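Local structure of 5-oxoprolinase subunit A (Thermus thermophilus, 2DFA) at residues A[44-47]-A[48-52]; A[121-124]-A[125-128]; A[134-137]-A[138-141]. The protein probably catalyses the ATP-dependent cleavage of 5-oxoproline to L-glutamate as one component of a complex with PxpB and PxpC. All coordinates share one frame; numbering follows the deposited sequence.

Contact 1: A[44-47]-A[48-52]; sequences RILE and AVRLA
Residues 44-47 and 48-52 are consecutive turns of one alpha-helix, joined by four i to i+4 backbone bonds from Ala48, Val49, Arg50 and Leu51 N to Arg44, Ile45, Leu46 and Glu47 O. The Val49 N to Ile45 O bond measures 2.9 Å. This helix, 42-54, is the crossover helix of a beta-alpha-beta unit between the parallel strands 30-34 and 58-62. Its inner side is apolar. Ile45 CG2 and Val49 CG2 lie 4.2 Å apart, one turn from each other. Val49 CG2 also rests against Ile45 O at 3.3 Å. Ala48 and Val49 both pack on Leu33 of strand 30-34. Ile45 and Leu46 reach helix 80-100 and also touch Tyr89 and Tyr84 of the second subunit.

The main side-chain pair one turn apart is Leu46 with Arg50. Leu46 sends CG anti to its backbone N (chi1 178°), and this carries the branched end to the guanidinium of Arg50. CD2 sits over one face of that flat group, toward its rim, 3.7 Å from Arg50 CZ. CD1 comes within 3.6 Å of Arg50 NE. The contact is apolar cover for a charged group. Arg50 NE also has a long, weak ion pair with Glu101.

A salt bridge runs along the exposed side of the helix. Arg44 NE bonds to Gly14 O, while NH1 serves Glu47. Arg44 NH1 donates in the guanidinium plane to the syn lone pair of Glu47 OE1, at 3.1 Å and 160°.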
loop_
_atom_site.group_PDB
_atom_site.type_symbol
_atom_site.label_atom_id
_atom_site.label_comp_id
_atom_site.label_asym_id
_atom_site.label_seq_id
_atom_site.Cartn_x
_atom_site.Cartn_y
_atom_site.Cartn_z
ATOM N N ARG A 44 -4.385 -12.364 9.150
ATOM C CA ARG A 44 -5.774 -12.245 9.586
ATOM C C ARG A 44 -6.686 -13.172 8.785
ATOM O O ARG A 44 -7.697 -13.657 9.295
ATOM C CB ARG A 44 -6.244 -10.800 9.449
ATOM C CG ARG A 44 -5.525 -9.850 10.384
ATOM C CD ARG A 44 -5.807 -10.180 11.857
ATOM N NE ARG A 44 -5.329 -9.111 12.736
ATOM C CZ ARG A 44 -5.625 -9.002 14.030
ATOM N NH1 ARG A 44 -6.407 -9.903 14.621
ATOM N NH2 ARG A 44 -5.150 -7.978 14.731
ATOM N N ILE A 45 -6.338 -13.411 7.523
ATOM C CA ILE A 45 -7.134 -14.317 6.706
ATOM C C ILE A 45 -6.976 -15.716 7.291
ATOM O O ILE A 45 -7.960 -16.426 7.520
ATOM C CB ILE A 45 -6.656 -14.324 5.230
ATOM C CG1 ILE A 45 -6.973 -12.972 4.576
ATOM C CG2 ILE A 45 -7.324 -15.466 4.466
ATOM C CD1 ILE A 45 -6.506 -12.853 3.124
ATOM N N LEU A 46 -5.727 -16.102 7.536
ATOM C CA LEU A 46 -5.420 -17.412 8.092
ATOM C C LEU A 46 -6.164 -17.605 9.411
ATOM O O LEU A 46 -6.722 -18.675 9.668
ATOM C CB LEU A 46 -3.912 -17.550 8.316
ATOM C CG LEU A 46 -3.459 -18.876 8.936
ATOM C CD1 LEU A 46 -3.933 -20.037 8.070
ATOM C CD2 LEU A 46 -1.950 -18.887 9.067
ATOM N N GLU A 47 -6.167 -16.563 10.234
ATOM C CA GLU A 47 -6.849 -16.592 11.524
ATOM C C GLU A 47 -8.361 -16.799 11.364
ATOM O O GLU A 47 -8.968 -17.605 12.083
ATOM C CB GLU A 47 -6.587 -15.281 12.276
ATOM C CG GLU A 47 -7.433 -15.089 13.529
ATOM C CD GLU A 47 -7.173 -13.752 14.202
ATOM O OE1 GLU A 47 -7.412 -12.696 13.569
ATOM O OE2 GLU A 47 -6.722 -13.761 15.367
ATOM N N ALA A 48 -8.960 -16.073 10.423
ATOM C CA ALA A 48 -10.394 -16.158 10.171
ATOM C C ALA A 48 -10.791 -17.519 9.624
ATOM O O ALA A 48 -11.845 -18.052 9.970
ATOM C CB ALA A 48 -10.834 -15.049 9.197
ATOM N N VAL A 49 -9.953 -18.074 8.758
ATOM C CA VAL A 49 -10.220 -19.385 8.176
ATOM C C VAL A 49 -10.160 -20.445 9.271
ATOM O O VAL A 49 -10.988 -21.364 9.314
ATOM C CB VAL A 49 -9.199 -19.714 7.060
ATOM C CG1 VAL A 49 -9.306 -21.178 6.656
ATOM C CG2 VAL A 49 -9.471 -18.814 5.835
ATOM N N ARG A 50 -9.187 -20.315 10.165
ATOM C CA ARG A 50 -9.057 -21.272 11.257
ATOM C C ARG A 50 -10.281 -21.194 12.161
ATOM O O ARG A 50 -10.817 -22.222 12.583
ATOM C CB ARG A 50 -7.765 -21.004 12.039
ATOM C CG ARG A 50 -6.529 -21.420 11.243
ATOM C CD ARG A 50 -5.206 -21.108 11.931
ATOM N NE ARG A 50 -4.107 -21.766 11.221
ATOM C CZ ARG A 50 -2.816 -21.541 11.440
ATOM N NH1 ARG A 50 -2.429 -20.662 12.357
ATOM N NH2 ARG A 50 -1.906 -22.203 10.736
ATOM N N LEU A 51 -10.735 -19.976 12.439
ATOM C CA LEU A 51 -11.906 -19.769 13.288
ATOM C C LEU A 51 -13.154 -20.373 12.652
ATOM O O LEU A 51 -13.930 -21.060 13.321
ATOM C CB LEU A 51 -12.125 -18.273 13.530
ATOM C CG LEU A 51 -13.216 -17.870 14.528
ATOM C CD1 LEU A 51 -12.852 -18.374 15.926
ATOM C CD2 LEU A 51 -13.360 -16.354 14.536
ATOM N N ALA A 52 -13.350 -20.115 11.360
ATOM C CA ALA A 52 -14.503 -20.645 10.643
ATOM C C ALA A 52 -14.503 -22.168 10.700
ATOM O O ALA A 52 -15.538 -22.791 10.950
ATOM C CB ALA A 52 -14.478 -20.177 9.188
#

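Contact 2: A[121-124]-A[125-128]; sequences DRET and ARAI
Asp121 and Ala125 meet through the first i to i+4 bond of helix 122-135, Ala125 N to Asp121 O at 3.0 Å and 169°. Asp121 is the N-cap of this helix. Backbone bonds of the same kind follow from Arg126, Ala127 and Ile128.

Two bonds from Thr124 gather on one oxygen of the cap. Asp121 OD2 accepts the capping bond from Thr124 N at 3.1 Å, from above the carboxylate plane. It also accepts a side-chain bond from Thr124 OG1 at 2.6 Å, through its anti lone pair. Thr124 keeps OG1 beside its own backbone N (chi1 -67°), which lets both donors reach that oxygen. The helix start would probably favour the negative charge here. A valine in place of Thr124 would probably cost Asp121 OD2 the hydroxyl bond and leave the carboxylate freer to turn.

Charged groups meet through water. Glu123 OE1 and Arg126 NH1 stand 4.3 Å apart, beyond a salt bridge, with the oxygen well out of the guanidinium plane. One water accepts from Arg126 NH1 at the edge of that plane. It donates to Glu123 O and, weakly, to Glu123 OE1. Arg122 instead forms salt bridges with Glu151 and Glu152.

Apolar contacts face inward, where Thr124 and Ile128 both pack on Leu114 of helix 112-120. Ile128 CD1 is 4.2 Å from Thr124 CG2. Ile128 also leans on the carbonyl one turn back, its CG1 3.3 Å from Thr124 O.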
loop_
_atom_site.group_PDB
_atom_site.type_symbol
_atom_site.label_atom_id
_atom_site.label_comp_id
_atom_site.label_asym_id
_atom_site.label_seq_id
_atom_site.Cartn_x
_atom_site.Cartn_y
_atom_site.Cartn_z
ATOM N N ASP A 121 -23.968 -1.703 -12.777
ATOM C CA ASP A 121 -23.101 -1.661 -13.953
ATOM C C ASP A 121 -22.872 -3.043 -14.560
ATOM O O ASP A 121 -22.155 -3.869 -13.994
ATOM C CB ASP A 121 -21.758 -1.025 -13.583
ATOM C CG ASP A 121 -20.866 -0.817 -14.785
ATOM O OD1 ASP A 121 -21.314 -0.146 -15.738
ATOM O OD2 ASP A 121 -19.726 -1.321 -14.781
ATOM N N ARG A 122 -23.470 -3.281 -15.725
ATOM C CA ARG A 122 -23.358 -4.570 -16.402
ATOM C C ARG A 122 -21.942 -5.047 -16.696
ATOM O O ARG A 122 -21.656 -6.233 -16.551
ATOM C CB ARG A 122 -24.160 -4.563 -17.708
ATOM C CG ARG A 122 -25.669 -4.670 -17.518
ATOM C CD ARG A 122 -26.380 -4.792 -18.862
ATOM N NE ARG A 122 -27.834 -4.790 -18.717
ATOM C CZ ARG A 122 -28.557 -5.826 -18.293
ATOM N NH1 ARG A 122 -27.968 -6.971 -17.970
ATOM N NH2 ARG A 122 -29.875 -5.713 -18.196
ATOM N N GLU A 123 -21.060 -4.146 -17.124
ATOM C CA GLU A 123 -19.688 -4.552 -17.419
ATOM C C GLU A 123 -18.945 -5.017 -16.172
ATOM O O GLU A 123 -18.169 -5.971 -16.224
ATOM C CB GLU A 123 -18.916 -3.413 -18.090
ATOM C CG GLU A 123 -19.292 -3.215 -19.552
ATOM C CD GLU A 123 -19.042 -4.465 -20.375
ATOM O OE1 GLU A 123 -17.857 -4.802 -20.597
ATOM O OE2 GLU A 123 -20.030 -5.120 -20.786
ATOM N N THR A 124 -19.178 -4.340 -15.055
ATOM C CA THR A 124 -18.532 -4.719 -13.806
ATOM C C THR A 124 -19.098 -6.059 -13.354
ATOM O O THR A 124 -18.360 -6.953 -12.957
ATOM C CB THR A 124 -18.798 -3.684 -12.700
ATOM O OG1 THR A 124 -18.140 -2.457 -13.027
ATOM C CG2 THR A 124 -18.277 -4.194 -11.360
ATOM N N ALA A 125 -20.419 -6.183 -13.407
ATOM C CA ALA A 125 -21.090 -7.421 -13.013
ATOM C C ALA A 125 -20.573 -8.596 -13.841
ATOM O O ALA A 125 -20.287 -9.666 -13.309
ATOM C CB ALA A 125 -22.596 -7.279 -13.198
ATOM N N ARG A 126 -20.464 -8.393 -15.147
ATOM C CA ARG A 126 -19.973 -9.436 -16.041
ATOM C C ARG A 126 -18.533 -9.825 -15.713
ATOM O O ARG A 126 -18.196 -11.010 -15.708
ATOM C CB ARG A 126 -20.061 -8.971 -17.500
ATOM C CG ARG A 126 -19.377 -9.899 -18.494
ATOM C CD ARG A 126 -19.526 -9.398 -19.933
ATOM N NE ARG A 126 -18.702 -10.165 -20.866
ATOM C CZ ARG A 126 -17.404 -9.957 -21.082
ATOM N NH1 ARG A 126 -16.759 -8.994 -20.433
ATOM N NH2 ARG A 126 -16.745 -10.718 -21.948
ATOM N N ALA A 127 -17.685 -8.831 -15.444
ATOM C CA ALA A 127 -16.284 -9.093 -15.114
ATOM C C ALA A 127 -16.158 -9.956 -13.861
ATOM O O ALA A 127 -15.338 -10.866 -13.809
ATOM C CB ALA A 127 -15.523 -7.773 -14.920
ATOM N N ILE A 128 -16.971 -9.668 -12.851
ATOM C CA ILE A 128 -16.932 -10.443 -11.619
ATOM C C ILE A 128 -17.356 -11.877 -11.916
ATOM O O ILE A 128 -16.693 -12.840 -11.513
ATOM C CB ILE A 128 -17.889 -9.856 -10.565
ATOM C CG1 ILE A 128 -17.407 -8.467 -10.143
ATOM C CG2 ILE A 128 -17.971 -10.799 -9.354
ATOM C CD1 ILE A 128 -18.350 -7.752 -9.196
HETATM O O HOH W 1 -17.461 -6.884 -18.793
#

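Contact 3: A[134-137]-A[138-141]; sequences AFDP and GLPL
Leu139 folds back against Phe135 and Asp136, just where helix 122-135 ends. Its CD1 meets the Phe135 ring at the edge, near the ring plane, 3.7 Å from Phe135 CD2. The two side chains run at a slant to each other, and the contact is an edge contact rather than a stack. With CG anti to the backbone N (chi1 -175°), the Phe135 ring lies beside its own carbonyl carbon, where the chain goes on toward Leu139. The ring also packs on Leu88, Ile91 and Ser95 of helix 80-100 and touches Ala96 of the second subunit. Leu139 is buried and also touches Leu105.

Asp136 and Leu139 cross at about a right angle. The touching atoms are the Asp136 methylene and the Leu139 branch, with Asp136 CB 3.7 Å from Leu139 CG. The carboxylate serves the backbone. Its CG is anti to the backbone N (chi1 -179°), and OD1 receives the Gly138 N-H at 2.8 Å. The donor approaches from above the carboxylate plane. This is an Asx turn.

A backbone bond encloses the same residues. Leu139 N donates to Asp136 O at 2.9 Å and 167°, again from above the plane of the acceptor group. It closes a type I beta turn with Pro137 and Gly138 at its two middle positions. Asp136 therefore takes one N-H on its side chain and the next on its carbonyl. A water bridges two carbonyls here, donating to Pro137 O at 2.7 Å and to Leu139 O at 2.6 Å.

Beyond the turn, the backbone of Pro140 pairs with Val108, and that of Leu141 with Arg159 and Val161. The whole is an Asx turn combined with a type I beta turn, a tight alpha-to-beta connection from helix 122-135 into strand 141-143 of the parallel sheet.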
loop_
_atom_site.group_PDB
_atom_site.type_symbol
_atom_site.label_atom_id
_atom_site.label_comp_id
_atom_site.label_asym_id
_atom_site.label_seq_id
_atom_site.Cartn_x
_atom_site.Cartn_y
_atom_site.Cartn_z
ATOM N N ALA A 134 -14.097 -18.455 -14.377
ATOM C CA ALA A 134 -12.778 -18.876 -14.839
ATOM C C ALA A 134 -12.018 -19.646 -13.760
ATOM O O ALA A 134 -11.224 -20.534 -14.070
ATOM C CB ALA A 134 -11.957 -17.650 -15.285
ATOM N N PHE A 135 -12.264 -19.303 -12.496
ATOM C CA PHE A 135 -11.597 -19.967 -11.376
ATOM C C PHE A 135 -12.220 -21.331 -11.070
ATOM O O PHE A 135 -11.508 -22.309 -10.864
ATOM C CB PHE A 135 -11.675 -19.098 -10.118
ATOM C CG PHE A 135 -10.914 -19.658 -8.948
ATOM C CD1 PHE A 135 -9.523 -19.580 -8.902
ATOM C CD2 PHE A 135 -11.583 -20.279 -7.898
ATOM C CE1 PHE A 135 -8.813 -20.114 -7.827
ATOM C CE2 PHE A 135 -10.877 -20.814 -6.820
ATOM C CZ PHE A 135 -9.492 -20.731 -6.787
ATOM N N ASP A 136 -13.550 -21.370 -11.022
ATOM C CA ASP A 136 -14.304 -22.594 -10.742
ATOM C C ASP A 136 -15.744 -22.376 -11.197
ATOM O O ASP A 136 -16.534 -21.724 -10.512
ATOM C CB ASP A 136 -14.287 -22.909 -9.242
ATOM C CG ASP A 136 -15.049 -24.187 -8.899
ATOM O OD1 ASP A 136 -15.731 -24.748 -9.787
ATOM O OD2 ASP A 136 -14.969 -24.625 -7.732
ATOM N N PRO A 137 -16.105 -22.928 -12.365
ATOM C CA PRO A 137 -17.459 -22.840 -12.931
ATOM C C PRO A 137 -18.561 -23.235 -11.927
ATOM O O PRO A 137 -19.720 -22.861 -12.051
ATOM C CB PRO A 137 -17.523 -23.751 -14.158
ATOM C CG PRO A 137 -16.117 -24.275 -14.431
ATOM C CD PRO A 137 -15.394 -24.008 -13.031
ATOM N N GLY A 138 -18.191 -24.047 -10.939
ATOM C CA GLY A 138 -19.168 -24.548 -9.983
ATOM C C GLY A 138 -19.405 -23.636 -8.789
ATOM O O GLY A 138 -20.292 -23.886 -7.969
ATOM N N LEU A 139 -18.619 -22.567 -8.687
ATOM C CA LEU A 139 -18.758 -21.622 -7.578
ATOM C C LEU A 139 -20.031 -20.784 -7.627
ATOM O O LEU A 139 -20.307 -20.106 -8.622
ATOM C CB LEU A 139 -17.561 -20.668 -7.549
ATOM C CG LEU A 139 -16.304 -21.057 -6.778
ATOM C CD1 LEU A 139 -15.201 -20.039 -7.077
ATOM C CD2 LEU A 139 -16.612 -21.091 -5.276
ATOM N N PRO A 140 -20.831 -20.813 -6.550
ATOM C CA PRO A 140 -22.056 -20.010 -6.561
ATOM C C PRO A 140 -21.714 -18.549 -6.275
ATOM O O PRO A 140 -20.791 -18.257 -5.518
ATOM C CB PRO A 140 -22.890 -20.636 -5.449
ATOM C CG PRO A 140 -21.855 -21.099 -4.485
ATOM C CD PRO A 140 -20.794 -21.701 -5.375
ATOM N N LEU A 141 -22.446 -17.641 -6.900
ATOM C CA LEU A 141 -22.227 -16.219 -6.698
ATOM C C LEU A 141 -23.437 -15.663 -5.968
ATOM O O LEU A 141 -24.575 -15.883 -6.385
ATOM C CB LEU A 141 -22.056 -15.515 -8.051
ATOM C CG LEU A 141 -21.713 -14.021 -8.064
ATOM C CD1 LEU A 141 -20.434 -13.773 -7.263
ATOM C CD2 LEU A 141 -21.541 -13.559 -9.507
HETATM O O HOH W 2 -21.480 -21.516 -10.487
#

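The three contacts follow one another along the chain. Contact 1 lies on helix 42-54, while contacts 2 and 3 sit at the start and end of helix 122-135. Centres of contacts 2 and 3 are about 15 Å apart, and their nearest atoms about 4 Å. Contact 1 is more distant, with its centre about 29 Å from that of contact 2 and 22 Å from that of contact 3. None touches another directly. Helix 80-100 is their common neighbour, since side chains of all three pack on it. Contacts 1 and 3 also meet the second subunit, so both take part in the assembly as well as in the alpha/beta fold.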